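Local coordinates for YchF GTP-binding protein (Schizosaccharomyces pombe, PDB 1NI3), which hydrolyses ATP, and GTP less efficiently, as a magnesium-dependent YchF/OLA1-type P-loop NTPase, and negatively regulates the G2/M transition, at residues K161-E164 and G165-I169; K182-E185 and Q186-E190. One frame throughout, in Å; residues are numbered along the deposited sequence.

Interaction 1 of 2, residues K161-E164 and G165-I169; sequences KHLE and GLRKI
R167 lies back over L163 and E164 in a local contact, i to i+4 with L163 and i to i+3 with E164, on the last turns of helix 140-168, the first arm of a helical hairpin that projects from the nucleotide-binding domain. Its chain is extended from CG to NE and runs back along the helix, crossing L163 at an angle. R167 NH2 comes to 3.4 Å from L163 CG, and L163 CD2 meets the guanidinium at its edge, in plane. E164 CA sits over one face, offset toward the rim. On the neighbouring face of the same turns, L166 CD1 touches the edge of the H162 ring, 3.7 Å from CE1; H162 has CG anti to its backbone N (chi1 -175°), which sends the ring along the helix toward this leucine. The backbone is regular at first, G165 N bonding K161 O at 2.9 Å. Then it slackens: R167 N gives L163 O a weak bond and also reaches E164 O at 3.3 Å. E164 OE1 stays 6.4 Å from R167 NH1, so any attraction is probably diffuse; the guanidinium makes a long, weak ion pair with E160 and lies against the hydrocarbon of L163.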
loop_
_atom_site.group_PDB
_atom_site.type_symbol
_atom_site.label_atom_id
_atom_site.label_comp_id
_atom_site.label_asym_id
_atom_site.label_seq_id
_atom_site.Cartn_x
_atom_site.Cartn_y
_atom_site.Cartn_z
ATOM N N LYS A 161 -25.670 -8.282 -7.959
ATOM C CA LYS A 161 -26.301 -9.130 -6.964
ATOM C C LYS A 161 -26.738 -8.328 -5.759
ATOM O O LYS A 161 -27.899 -8.362 -5.358
ATOM C CB LYS A 161 -25.346 -10.259 -6.550
ATOM C CG LYS A 161 -25.970 -11.316 -5.645
ATOM C CD LYS A 161 -26.079 -10.827 -4.203
ATOM C CE LYS A 161 -26.896 -11.757 -3.305
ATOM N NZ LYS A 161 -26.845 -11.314 -1.869
ATOM N N HIS A 162 -25.802 -7.600 -5.171
ATOM C CA HIS A 162 -26.121 -6.790 -3.995
ATOM C C HIS A 162 -27.269 -5.831 -4.309
ATOM O O HIS A 162 -28.180 -5.644 -3.499
ATOM C CB HIS A 162 -24.887 -5.998 -3.548
ATOM C CG HIS A 162 -25.091 -5.233 -2.289
ATOM N ND1 HIS A 162 -25.844 -4.083 -2.234
ATOM C CD2 HIS A 162 -24.688 -5.483 -1.017
ATOM C CE1 HIS A 162 -25.904 -3.658 -0.985
ATOM N NE2 HIS A 162 -25.210 -4.493 -0.229
ATOM N N LEU A 163 -27.214 -5.231 -5.496
ATOM C CA LEU A 163 -28.248 -4.303 -5.946
ATOM C C LEU A 163 -29.562 -5.065 -6.067
ATOM O O LEU A 163 -30.632 -4.538 -5.762
ATOM C CB LEU A 163 -27.858 -3.697 -7.295
ATOM C CG LEU A 163 -28.863 -2.739 -7.924
ATOM C CD1 LEU A 163 -29.340 -1.726 -6.900
ATOM C CD2 LEU A 163 -28.219 -2.048 -9.108
ATOM N N GLU A 164 -29.470 -6.309 -6.523
ATOM C CA GLU A 164 -30.645 -7.157 -6.654
ATOM C C GLU A 164 -31.267 -7.333 -5.270
ATOM O O GLU A 164 -32.487 -7.344 -5.124
ATOM C CB GLU A 164 -30.242 -8.521 -7.222
ATOM C CG GLU A 164 -30.950 -9.712 -6.577
ATOM C CD GLU A 164 -30.071 -10.954 -6.508
ATOM O OE1 GLU A 164 -29.733 -11.519 -7.572
ATOM O OE2 GLU A 164 -29.710 -11.365 -5.382
ATOM N N GLY A 165 -30.416 -7.467 -4.256
ATOM C CA GLY A 165 -30.896 -7.651 -2.897
ATOM C C GLY A 165 -31.661 -6.469 -2.333
ATOM O O GLY A 165 -32.640 -6.634 -1.597
ATOM N N LEU A 166 -31.215 -5.267 -2.679
ATOM C CA LEU A 166 -31.863 -4.054 -2.204
ATOM C C LEU A 166 -33.176 -3.766 -2.917
ATOM O O LEU A 166 -34.008 -3.028 -2.401
ATOM C CB LEU A 166 -30.923 -2.856 -2.356
ATOM C CG LEU A 166 -29.746 -2.788 -1.386
ATOM C CD1 LEU A 166 -28.904 -1.574 -1.729
ATOM C CD2 LEU A 166 -30.249 -2.704 0.049
ATOM N N ARG A 167 -33.363 -4.335 -4.104
ATOM C CA ARG A 167 -34.603 -4.106 -4.841
ATOM C C ARG A 167 -35.750 -4.801 -4.111
ATOM O O ARG A 167 -36.911 -4.391 -4.202
ATOM C CB ARG A 167 -34.489 -4.639 -6.269
ATOM C CG ARG A 167 -33.386 -3.980 -7.079
ATOM C CD ARG A 167 -33.114 -4.762 -8.360
ATOM N NE ARG A 167 -31.862 -4.352 -8.992
ATOM C CZ ARG A 167 -31.257 -5.035 -9.962
ATOM N NH1 ARG A 167 -31.790 -6.166 -10.411
ATOM N NH2 ARG A 167 -30.119 -4.592 -10.485
ATOM N N LYS A 168 -35.412 -5.860 -3.378
ATOM C CA LYS A 168 -36.401 -6.608 -2.604
ATOM C C LYS A 168 -37.097 -5.650 -1.635
ATOM O O LYS A 168 -38.209 -5.177 -1.901
ATOM C CB LYS A 168 -35.723 -7.732 -1.812
ATOM C CG LYS A 168 -35.149 -8.858 -2.658
ATOM C CD LYS A 168 -34.500 -9.913 -1.786
ATOM C CE LYS A 168 -34.138 -11.144 -2.591
ATOM N NZ LYS A 168 -35.343 -11.712 -3.248
ATOM N N ILE A 169 -36.433 -5.362 -0.517
ATOM C CA ILE A 169 -36.973 -4.470 0.500
ATOM C C ILE A 169 -37.132 -3.048 -0.030
ATOM O O ILE A 169 -36.434 -2.143 0.415
ATOM C CB ILE A 169 -36.048 -4.405 1.745
ATOM C CG1 ILE A 169 -35.473 -5.793 2.065
ATOM C CG2 ILE A 169 -36.823 -3.845 2.941
ATOM C CD1 ILE A 169 -34.261 -6.170 1.220
#

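Interaction 2 of 2, residues K182-E185 and Q186-E190; sequences KKEE and QAIIE
I189 N donates to E185 O at 2.8 Å, the shortest and, at 172°, the straightest of the four i to i+4 backbone bonds that join 182-185 to 186-190. The I189 side chain lies near the same oxygen. Farther out, the aliphatic part of E185 takes over: its CG lies 3.8 Å from I189 CD1, the two side chains running side by side and pointing the same way. With CG anti to the backbone N (chi1 -161°) and the chain extended beyond it, E185 carries its carboxylate outward past the isoleucine methyl. E184 and I188 repeat the side-by-side arrangement on the next stripe of the helix. I188 N bonds E184 O at 3.1 Å, and I188 CD1 approaches E184 OE1 to 3.7 Å, a contact of methyl with carboxylate.

All this belongs to helix 179-199, the returning arm of an antiparallel helical hairpin inserted in the OBG-type G domain. I188 and I189 are buried; I215 of helix 210-217 touches both, E212 touches I188, and L163 of helix 140-168 touches I189.

On the side facing that first arm, Q186 N bonds K182 O at 3.1 Å and its CB rests near K183 O. The Q186 chain extends away to the other arm, where NE2 hydrogen-bonds T170 OG1 and, weakly, L166 O. A187 N completes the set with a bond of 2.9 Å to K183 O, and its small methyl lies close to E184 O, on an exposed part of the helix.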
loop_
_atom_site.group_PDB
_atom_site.type_symbol
_atom_site.label_atom_id
_atom_site.label_comp_id
_atom_site.label_asym_id
_atom_site.label_seq_id
_atom_site.Cartn_x
_atom_site.Cartn_y
_atom_site.Cartn_z
ATOM N N LYS A 182 -33.149 3.856 2.649
ATOM C CA LYS A 182 -32.467 2.795 1.929
ATOM C C LYS A 182 -32.544 2.988 0.416
ATOM O O LYS A 182 -31.680 2.505 -0.314
ATOM C CB LYS A 182 -33.056 1.440 2.322
ATOM C CG LYS A 182 -33.040 1.187 3.825
ATOM C CD LYS A 182 -33.541 -0.208 4.159
ATOM C CE LYS A 182 -33.722 -0.395 5.653
ATOM N NZ LYS A 182 -34.234 -1.755 5.961
ATOM N N LYS A 183 -33.567 3.697 -0.054
ATOM C CA LYS A 183 -33.718 3.938 -1.490
ATOM C C LYS A 183 -32.570 4.794 -2.026
ATOM O O LYS A 183 -32.014 4.510 -3.087
ATOM C CB LYS A 183 -35.051 4.635 -1.790
ATOM C CG LYS A 183 -36.289 3.816 -1.462
ATOM C CD LYS A 183 -37.557 4.585 -1.816
ATOM C CE LYS A 183 -38.815 3.943 -1.231
ATOM N NZ LYS A 183 -39.041 2.540 -1.696
ATOM N N GLU A 184 -32.226 5.849 -1.291
ATOM C CA GLU A 184 -31.135 6.738 -1.682
ATOM C C GLU A 184 -29.892 5.877 -1.908
ATOM O O GLU A 184 -29.101 6.135 -2.811
ATOM C CB GLU A 184 -30.864 7.766 -0.572
ATOM C CG GLU A 184 -29.710 8.740 -0.858
ATOM C CD GLU A 184 -28.636 8.748 0.234
ATOM O OE1 GLU A 184 -27.716 9.597 0.173
ATOM O OE2 GLU A 184 -28.704 7.895 1.144
ATOM N N GLU A 185 -29.742 4.845 -1.082
ATOM C CA GLU A 185 -28.606 3.934 -1.167
ATOM C C GLU A 185 -28.652 3.154 -2.475
ATOM O O GLU A 185 -27.630 2.938 -3.131
ATOM C CB GLU A 185 -28.634 2.947 0.002
ATOM C CG GLU A 185 -27.291 2.279 0.265
ATOM C CD GLU A 185 -27.380 1.107 1.225
ATOM O OE1 GLU A 185 -28.123 1.215 2.223
ATOM O OE2 GLU A 185 -26.693 0.087 0.994
ATOM N N GLN A 186 -29.854 2.723 -2.841
ATOM C CA GLN A 186 -30.060 1.961 -4.063
ATOM C C GLN A 186 -29.759 2.835 -5.275
ATOM O O GLN A 186 -29.212 2.363 -6.267
ATOM C CB GLN A 186 -31.505 1.445 -4.115
ATOM C CG GLN A 186 -31.802 0.514 -5.283
ATOM C CD GLN A 186 -32.944 -0.451 -4.993
ATOM O OE1 GLN A 186 -33.362 -1.212 -5.864
ATOM N NE2 GLN A 186 -33.436 -0.439 -3.759
ATOM N N ALA A 187 -30.107 4.113 -5.191
ATOM C CA ALA A 187 -29.853 5.022 -6.299
ATOM C C ALA A 187 -28.341 5.166 -6.500
ATOM O O ALA A 187 -27.862 5.293 -7.634
ATOM C CB ALA A 187 -30.470 6.375 -6.019
ATOM N N ILE A 188 -27.601 5.139 -5.393
ATOM C CA ILE A 188 -26.152 5.266 -5.410
ATOM C C ILE A 188 -25.516 3.970 -5.898
ATOM O O ILE A 188 -24.660 3.989 -6.785
ATOM C CB ILE A 188 -25.634 5.600 -4.008
ATOM C CG1 ILE A 188 -26.208 6.949 -3.583
ATOM C CG2 ILE A 188 -24.107 5.598 -3.988
ATOM C CD1 ILE A 188 -25.864 7.367 -2.179
ATOM N N ILE A 189 -25.927 2.844 -5.322
ATOM C CA ILE A 189 -25.380 1.575 -5.759
ATOM C C ILE A 189 -25.577 1.494 -7.266
ATOM O O ILE A 189 -24.754 0.929 -7.988
ATOM C CB ILE A 189 -26.094 0.380 -5.089
ATOM C CG1 ILE A 189 -25.369 -0.004 -3.802
ATOM C CG2 ILE A 189 -26.136 -0.813 -6.053
ATOM C CD1 ILE A 189 -25.315 1.079 -2.789
ATOM N N GLU A 190 -26.683 2.066 -7.728
ATOM C CA GLU A 190 -27.016 2.078 -9.143
ATOM C C GLU A 190 -25.901 2.769 -9.925
ATOM O O GLU A 190 -25.441 2.258 -10.947
ATOM C CB GLU A 190 -28.331 2.823 -9.355
ATOM C CG GLU A 190 -29.125 2.384 -10.579
ATOM C CD GLU A 190 -29.596 0.949 -10.470
ATOM O OE1 GLU A 190 -28.932 0.055 -11.048
ATOM O OE2 GLU A 190 -30.626 0.714 -9.798
#

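Interactions 1 and 2 sit on successive helices, 140-168 and 179-199, which run antiparallel as one hairpin; the centres of the two interactions lie about 10 Å apart. They touch directly: L163 CD1 packs on I189 CG2 at 3.4 Å, and the Q186 amide lies against the end of the first helix. Interaction 1 is a surface contact near the hairpin tip, with L163 its one buried residue and an arginine and a histidine doing much of the side-chain touching. Interaction 2 is partly buried, its isoleucines touched by helix 210-217; E185 meets its isoleucine through CG, E184 through its carboxylate. Backbone bonding differs likewise: regular through 182-189, weakening toward the end of 161-169.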